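Local coordinates for protein exonuclease (Laribacter hongkongensis, PDB 3SYY) that probably digests double-stranded DNA as a magnesium-dependent alkaline exonuclease of the lambda-exonuclease-like family, with strict 5'-to-3' polarity, at residues Glu133-Lys136 with Gln137-Gln141; Ile170-Asp174 with Ala175-Glu179. All coordinates share one frame; numbering follows the deposited sequence.

Contact 1: Glu133-Lys136 with Gln137-Gln141; sequences EYIK and QMQTQ
Tyr134 keeps its ring beside its own backbone N (chi1 -61°), and Gln137, three residues on, sends CG anti to N (chi1 177°) and extends beyond it; this brings the two side by side. They point the same way, and Gln137 OE1 comes obliquely to within 3.4 Å of Tyr134 CD1. Ring and amide planes are turned 47° apart. The same OE1 is hydrogen-bonded by NZ of Lys114, which also makes a cation-pi contact with the tyrosine, so one lysine serves both groups.

One residue further round the helix, Met138 folds back at its last torsion. That puts CE over the previous turn, 3.3 Å from Tyr134 O and 4.1 Å from Ile135 CD1. Two residues on from Tyr134, Lys136 O is gripped twice, by Thr140 N at 3.0 Å and by Thr140 OG1 at 2.8 Å, the two donors arriving from opposite faces of the carbonyl plane. The threonine hydroxyl thus adds to the helix's own i to i+4 bonding, of which Gln139 N to Ile135 O, 2.8 Å, is the preceding bond.

All this belongs to helix 132-145 of a PDDEXK-type nuclease core. Its Gln137 side reaches strand 109-114 beside Glu112, which binds both magnesium ions, with one of these about 4 Å from the glutamine side chain. Met138 packs on strand 149-155, and Gln139 and Thr140 touch the start of helix 174-205.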
ATOM      1  N   GLU A 133      -1.218 -19.398  12.374  1.00 33.23           N
ATOM      2  CA  GLU A 133       0.060 -19.370  11.645  1.00 33.16           C
ATOM      3  C   GLU A 133       1.249 -19.509  12.600  1.00 31.97           C
ATOM      4  O   GLU A 133       2.310 -20.067  12.211  1.00 30.66           O
ATOM      5  CB  GLU A 133       0.221 -18.074  10.850  1.00 34.24           C
ATOM      6  CG  GLU A 133       0.150 -16.838  11.742  1.00 38.82           C
ATOM      7  CD  GLU A 133      -0.680 -15.726  11.145  1.00 48.49           C
ATOM      8  OE1 GLU A 133      -1.931 -15.870  11.163  1.00 50.79           O
ATOM      9  OE2 GLU A 133      -0.070 -14.725  10.672  1.00 51.93           O
ATOM     10  N   TYR A 134       1.091 -19.006  13.841  1.00 28.61           N
ATOM     11  CA  TYR A 134       2.187 -19.100  14.793  1.00 27.12           C
ATOM     12  C   TYR A 134       2.223 -20.452  15.474  1.00 26.52           C
ATOM     13  O   TYR A 134       3.305 -20.891  15.861  1.00 26.06           O
ATOM     14  CB  TYR A 134       2.163 -17.967  15.856  1.00 26.53           C
ATOM     15  CG  TYR A 134       2.287 -16.586  15.281  1.00 26.68           C
ATOM     16  CD1 TYR A 134       3.047 -16.337  14.138  1.00 26.89           C
ATOM     17  CD2 TYR A 134       1.613 -15.532  15.869  1.00 28.49           C
ATOM     18  CE1 TYR A 134       3.153 -15.036  13.605  1.00 30.21           C
ATOM     19  CE2 TYR A 134       1.694 -14.246  15.376  1.00 29.96           C
ATOM     20  CZ  TYR A 134       2.469 -14.008  14.226  1.00 30.90           C
ATOM     21  OH  TYR A 134       2.537 -12.729  13.779  1.00 28.61           O
ATOM     22  N   ILE A 135       1.063 -21.102  15.625  1.00 27.48           N
ATOM     23  CA  ILE A 135       1.053 -22.523  16.034  1.00 29.01           C
ATOM     24  C   ILE A 135       1.889 -23.353  14.995  1.00 29.01           C
ATOM     25  O   ILE A 135       2.727 -24.180  15.354  1.00 29.33           O
ATOM     26  CB  ILE A 135      -0.413 -23.060  16.191  1.00 29.38           C
ATOM     27  CG1 ILE A 135      -1.207 -22.288  17.284  1.00 30.76           C
ATOM     28  CG2 ILE A 135      -0.477 -24.592  16.458  1.00 29.82           C
ATOM     29  CD1 ILE A 135      -0.579 -22.367  18.694  1.00 32.61           C
ATOM     30  N   LYS A 136       1.666 -23.107  13.705  1.00 28.91           N
ATOM     31  CA  LYS A 136       2.438 -23.820  12.682  1.00 29.09           C
ATOM     32  C   LYS A 136       3.919 -23.518  12.777  1.00 27.60           C
ATOM     33  O   LYS A 136       4.724 -24.422  12.709  1.00 27.98           O
ATOM     34  CB  LYS A 136       1.915 -23.530  11.283  1.00 29.70           C
ATOM     35  CG  LYS A 136       0.499 -24.151  11.079  1.00 33.43           C
ATOM     36  CD  LYS A 136      -0.070 -23.825   9.738  1.00 38.39           C
ATOM     37  CE  LYS A 136      -1.373 -24.615   9.541  1.00 39.38           C
ATOM     38  NZ  LYS A 136      -2.475 -23.890  10.281  1.00 45.72           N
ATOM     39  N   GLN A 137       4.262 -22.263  13.007  1.00 25.68           N
ATOM     40  CA  GLN A 137       5.649 -21.859  13.166  1.00 26.19           C
ATOM     41  C   GLN A 137       6.301 -22.616  14.342  1.00 26.79           C
ATOM     42  O   GLN A 137       7.389 -23.161  14.239  1.00 25.29           O
ATOM     43  CB  GLN A 137       5.700 -20.363  13.439  1.00 25.41           C
ATOM     44  CG  GLN A 137       7.107 -19.883  13.679  1.00 25.30           C
ATOM     45  CD  GLN A 137       7.164 -18.413  14.034  1.00 27.41           C
ATOM     46  OE1 GLN A 137       6.153 -17.796  14.386  1.00 29.30           O
ATOM     47  NE2 GLN A 137       8.338 -17.832  13.892  1.00 26.46           N
ATOM     48  N   MET A 138       5.605 -22.629  15.477  1.00 28.58           N
ATOM     49  CA  MET A 138       6.179 -23.232  16.665  1.00 28.43           C
ATOM     50  C   MET A 138       6.226 -24.757  16.586  1.00 27.61           C
ATOM     51  O   MET A 138       7.173 -25.350  17.078  1.00 29.58           O
ATOM     52  CB  MET A 138       5.400 -22.776  17.891  1.00 26.76           C
ATOM     53  CG  MET A 138       5.780 -21.290  18.283  1.00 28.19           C
ATOM     54  SD  MET A 138       4.813 -20.740  19.714  1.00 30.60           S
ATOM     55  CE  MET A 138       3.154 -20.716  19.189  1.00 25.62           C
ATOM     56  N   GLN A 139       5.227 -25.374  15.980  1.00 29.45           N
ATOM     57  CA  GLN A 139       5.290 -26.851  15.809  1.00 31.14           C
ATOM     58  C   GLN A 139       6.460 -27.189  14.911  1.00 31.56           C
ATOM     59  O   GLN A 139       7.161 -28.176  15.149  1.00 32.90           O
ATOM     60  CB  GLN A 139       3.982 -27.423  15.273  1.00 29.92           C
ATOM     61  CG  GLN A 139       2.803 -27.327  16.283  1.00 33.37           C
ATOM     62  CD  GLN A 139       3.053 -28.193  17.573  1.00 33.47           C
ATOM     63  OE1 GLN A 139       3.989 -29.019  17.617  1.00 31.92           O
ATOM     64  NE2 GLN A 139       2.246 -27.955  18.612  1.00 34.11           N
ATOM     65  N   THR A 140       6.708 -26.354  13.884  1.00 30.89           N
ATOM     66  CA  THR A 140       7.859 -26.546  13.006  1.00 29.55           C
ATOM     67  C   THR A 140       9.166 -26.350  13.708  1.00 30.40           C
ATOM     68  O   THR A 140      10.142 -27.068  13.441  1.00 29.63           O
ATOM     69  CB  THR A 140       7.830 -25.544  11.814  1.00 29.85           C
ATOM     70  OG1 THR A 140       6.618 -25.738  11.071  1.00 31.50           O
ATOM     71  CG2 THR A 140       9.060 -25.722  10.911  1.00 28.79           C
ATOM     72  N   GLN A 141       9.230 -25.368  14.601  1.00 29.37           N
ATOM     73  CA  GLN A 141      10.455 -25.165  15.378  1.00 29.57           C
ATOM     74  C   GLN A 141      10.740 -26.424  16.249  1.00 30.40           C
ATOM     75  O   GLN A 141      11.892 -26.875  16.339  1.00 30.96           O
ATOM     76  CB  GLN A 141      10.303 -23.942  16.293  1.00 28.89           C
ATOM     77  CG  GLN A 141      10.491 -22.614  15.627  1.00 30.50           C
ATOM     78  CD  GLN A 141       9.881 -21.465  16.464  1.00 33.02           C
ATOM     79  OE1 GLN A 141       9.967 -20.291  16.088  1.00 35.21           O
ATOM     80  NE2 GLN A 141       9.301 -21.810  17.595  1.00 33.97           N
TER

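Contact 2: Ile170-Asp174 with Ala175-Glu179; sequences IERDD and ALIAE
Arg172 reaches across to Ile177 at the point where strand 165-171 gives way to helix 174-205. From CB the arginine chain runs out extended as far as NE. CG is the first atom to meet the isoleucine, 3.8 Å from its CD1. NE lies just as near that methyl but is occupied in another direction: it donates to Asp174 OD2 at 2.8 Å, a salt bridge that takes the syn lone pair of the carboxylate and lies only 7° out of the guanidinium plane. Beyond it, the guanidinium has Ile177 CD1 over one face, 3.7 Å above the plane and offset toward the rim, so the flat group is held at its edge by a charge and touched from above by a methyl. At the tip, NH1 turns to the carbonyl oxygen of Arg147, while NH2 also lies near Ile177 CD1, at 4.0 Å.

Between Arg172 and Asp174 in the sequence comes Asp173, the N-cap of the helix. Its CG is anti to the backbone N (chi1 -177°), which swings OD1 over the first turn to accept a weak capping bond from Leu176 N at 3.2 Å. The aspartate and leucine side chains cross at about a right angle, with Asp173 CG 3.8 Å from Leu176 CB. An acidic cap here would be expected to suit the positive end of the helix dipole.

The main-chain oxygen of Asp173 starts the regular helical bonding, taking Ile177 N at 2.9 Å with a nearly straight N-H. Ile177 CG1 passes the same oxygen at 3.3 Å, then carries CD1 on to the arginine.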
ATOM      1  N   ILE A 170       2.954 -23.949  24.357  1.00 33.42           N
ATOM      2  CA  ILE A 170       2.389 -24.769  23.283  1.00 33.86           C
ATOM      3  C   ILE A 170       3.176 -26.071  23.280  1.00 33.93           C
ATOM      4  O   ILE A 170       4.398 -26.071  23.039  1.00 33.19           O
ATOM      5  CB  ILE A 170       2.502 -24.057  21.890  1.00 33.10           C
ATOM      6  CG1 ILE A 170       1.813 -22.669  21.939  1.00 30.95           C
ATOM      7  CG2 ILE A 170       1.931 -24.983  20.775  1.00 33.41           C
ATOM      8  CD1 ILE A 170       0.223 -22.689  22.168  1.00 34.06           C
ATOM      9  N   GLU A 171       2.491 -27.167  23.592  1.00 34.62           N
ATOM     10  CA  GLU A 171       3.129 -28.485  23.677  1.00 35.85           C
ATOM     11  C   GLU A 171       3.318 -29.059  22.269  1.00 36.25           C
ATOM     12  O   GLU A 171       2.429 -28.911  21.433  1.00 36.02           O
ATOM     13  CB  GLU A 171       2.224 -29.457  24.481  1.00 36.44           C
ATOM     14  CG  GLU A 171       2.019 -29.087  25.983  1.00 39.60           C
ATOM     15  CD  GLU A 171       3.301 -29.186  26.809  1.00 43.96           C
ATOM     16  OE1 GLU A 171       3.504 -28.316  27.667  1.00 47.16           O
ATOM     17  OE2 GLU A 171       4.142 -30.098  26.595  1.00 48.57           O
ATOM     18  N   ARG A 172       4.436 -29.736  22.031  1.00 37.39           N
ATOM     19  CA  ARG A 172       4.649 -30.545  20.790  1.00 38.55           C
ATOM     20  C   ARG A 172       3.417 -31.346  20.354  1.00 39.45           C
ATOM     21  O   ARG A 172       2.858 -32.097  21.156  1.00 39.33           O
ATOM     22  CB  ARG A 172       5.828 -31.498  20.994  1.00 38.72           C
ATOM     23  CG  ARG A 172       6.167 -32.343  19.770  1.00 39.74           C
ATOM     24  CD  ARG A 172       7.434 -33.144  19.984  1.00 42.46           C
ATOM     25  NE  ARG A 172       7.879 -33.717  18.720  1.00 42.51           N
ATOM     26  CZ  ARG A 172       8.975 -33.351  18.070  1.00 42.47           C
ATOM     27  NH1 ARG A 172       9.784 -32.452  18.582  1.00 41.16           N
ATOM     28  NH2 ARG A 172       9.277 -33.924  16.904  1.00 41.83           N
ATOM     29  N   ASP A 173       2.975 -31.177  19.099  1.00 38.92           N
ATOM     30  CA  ASP A 173       1.857 -31.956  18.551  1.00 39.59           C
ATOM     31  C   ASP A 173       2.418 -32.819  17.390  1.00 40.49           C
ATOM     32  O   ASP A 173       2.647 -32.316  16.270  1.00 39.20           O
ATOM     33  CB  ASP A 173       0.752 -31.036  18.054  1.00 39.44           C
ATOM     34  CG  ASP A 173      -0.464 -31.786  17.535  1.00 41.19           C
ATOM     35  OD1 ASP A 173      -0.385 -32.998  17.266  1.00 42.95           O
ATOM     36  OD2 ASP A 173      -1.539 -31.168  17.409  1.00 42.20           O
ATOM     37  N   ASP A 174       2.658 -34.097  17.666  1.00 39.77           N
ATOM     38  CA  ASP A 174       3.228 -35.000  16.647  1.00 41.20           C
ATOM     39  C   ASP A 174       2.345 -35.201  15.413  1.00 40.69           C
ATOM     40  O   ASP A 174       2.866 -35.322  14.312  1.00 42.20           O
ATOM     41  CB  ASP A 174       3.654 -36.355  17.264  1.00 41.73           C
ATOM     42  CG  ASP A 174       4.924 -36.243  18.085  1.00 44.11           C
ATOM     43  OD1 ASP A 174       5.126 -37.073  18.987  1.00 47.07           O
ATOM     44  OD2 ASP A 174       5.740 -35.335  17.830  1.00 46.14           O
ATOM     45  N   ALA A 175       1.030 -35.204  15.578  1.00 41.01           N
ATOM     46  CA  ALA A 175       0.139 -35.274  14.422  1.00 41.04           C
ATOM     47  C   ALA A 175       0.266 -34.070  13.511  1.00 41.41           C
ATOM     48  O   ALA A 175       0.335 -34.236  12.269  1.00 40.71           O
ATOM     49  CB  ALA A 175      -1.312 -35.452  14.846  1.00 41.50           C
ATOM     50  N   LEU A 176       0.294 -32.860  14.098  1.00 39.82           N
ATOM     51  CA  LEU A 176       0.411 -31.653  13.280  1.00 38.95           C
ATOM     52  C   LEU A 176       1.785 -31.605  12.639  1.00 38.20           C
ATOM     53  O   LEU A 176       1.905 -31.242  11.464  1.00 38.11           O
ATOM     54  CB  LEU A 176       0.137 -30.363  14.077  1.00 39.47           C
ATOM     55  CG  LEU A 176       0.095 -29.064  13.233  1.00 39.70           C
ATOM     56  CD1 LEU A 176      -0.808 -29.175  12.015  1.00 40.55           C
ATOM     57  CD2 LEU A 176      -0.328 -27.869  14.076  1.00 38.94           C
ATOM     58  N   ILE A 177       2.816 -31.941  13.409  1.00 36.29           N
ATOM     59  CA  ILE A 177       4.140 -32.023  12.871  1.00 36.06           C
ATOM     60  C   ILE A 177       4.204 -33.002  11.652  1.00 36.37           C
ATOM     61  O   ILE A 177       4.815 -32.669  10.653  1.00 33.69           O
ATOM     62  CB  ILE A 177       5.155 -32.372  13.981  1.00 37.07           C
ATOM     63  CG1 ILE A 177       5.370 -31.146  14.898  1.00 35.24           C
ATOM     64  CG2 ILE A 177       6.505 -32.868  13.406  1.00 37.16           C
ATOM     65  CD1 ILE A 177       6.261 -31.435  16.109  1.00 36.31           C
ATOM     66  N   ALA A 178       3.553 -34.166  11.728  1.00 36.46           N
ATOM     67  CA  ALA A 178       3.676 -35.133  10.610  1.00 37.78           C
ATOM     68  C   ALA A 178       3.016 -34.527   9.373  1.00 38.31           C
ATOM     69  O   ALA A 178       3.553 -34.631   8.264  1.00 38.99           O
ATOM     70  CB  ALA A 178       3.065 -36.474  10.972  1.00 38.16           C
ATOM     71  N   GLU A 179       1.884 -33.857   9.577  1.00 38.18           N
ATOM     72  CA  GLU A 179       1.157 -33.194   8.505  1.00 39.99           C
ATOM     73  C   GLU A 179       1.955 -32.029   7.889  1.00 38.99           C
ATOM     74  O   GLU A 179       2.024 -31.914   6.662  1.00 38.77           O
ATOM     75  CB  GLU A 179      -0.200 -32.767   9.034  1.00 41.41           C
ATOM     76  CG  GLU A 179      -1.023 -31.844   8.179  1.00 47.36           C
ATOM     77  CD  GLU A 179      -2.257 -31.349   8.948  1.00 57.10           C
ATOM     78  OE1 GLU A 179      -2.674 -32.032   9.927  1.00 60.32           O
ATOM     79  OE2 GLU A 179      -2.804 -30.275   8.582  1.00 60.44           O
TER

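How the contacts relate
Following the chain from its N terminus, contact 1 comes first and is complete within one helix, 132-145, before contact 2 begins. Neither closes a long loop, and they neither nest nor cross. Strand 149-155 and most of strand 165-171 lie between them, and the end of the latter opens contact 2, where the chain turns into helix 174-205. The return brings the two centres to 9 Å. Gln139 is the chief bridge: its amide probably hydrogen-bonds both ways, OE1 to Asp173 N and NE2 to Glu171 O. Ile135 also packs on Ile170. The helix flanking the magnesium site is tied to strand 165-171, outermost of its sheet within this chain, and the long C-terminal helix.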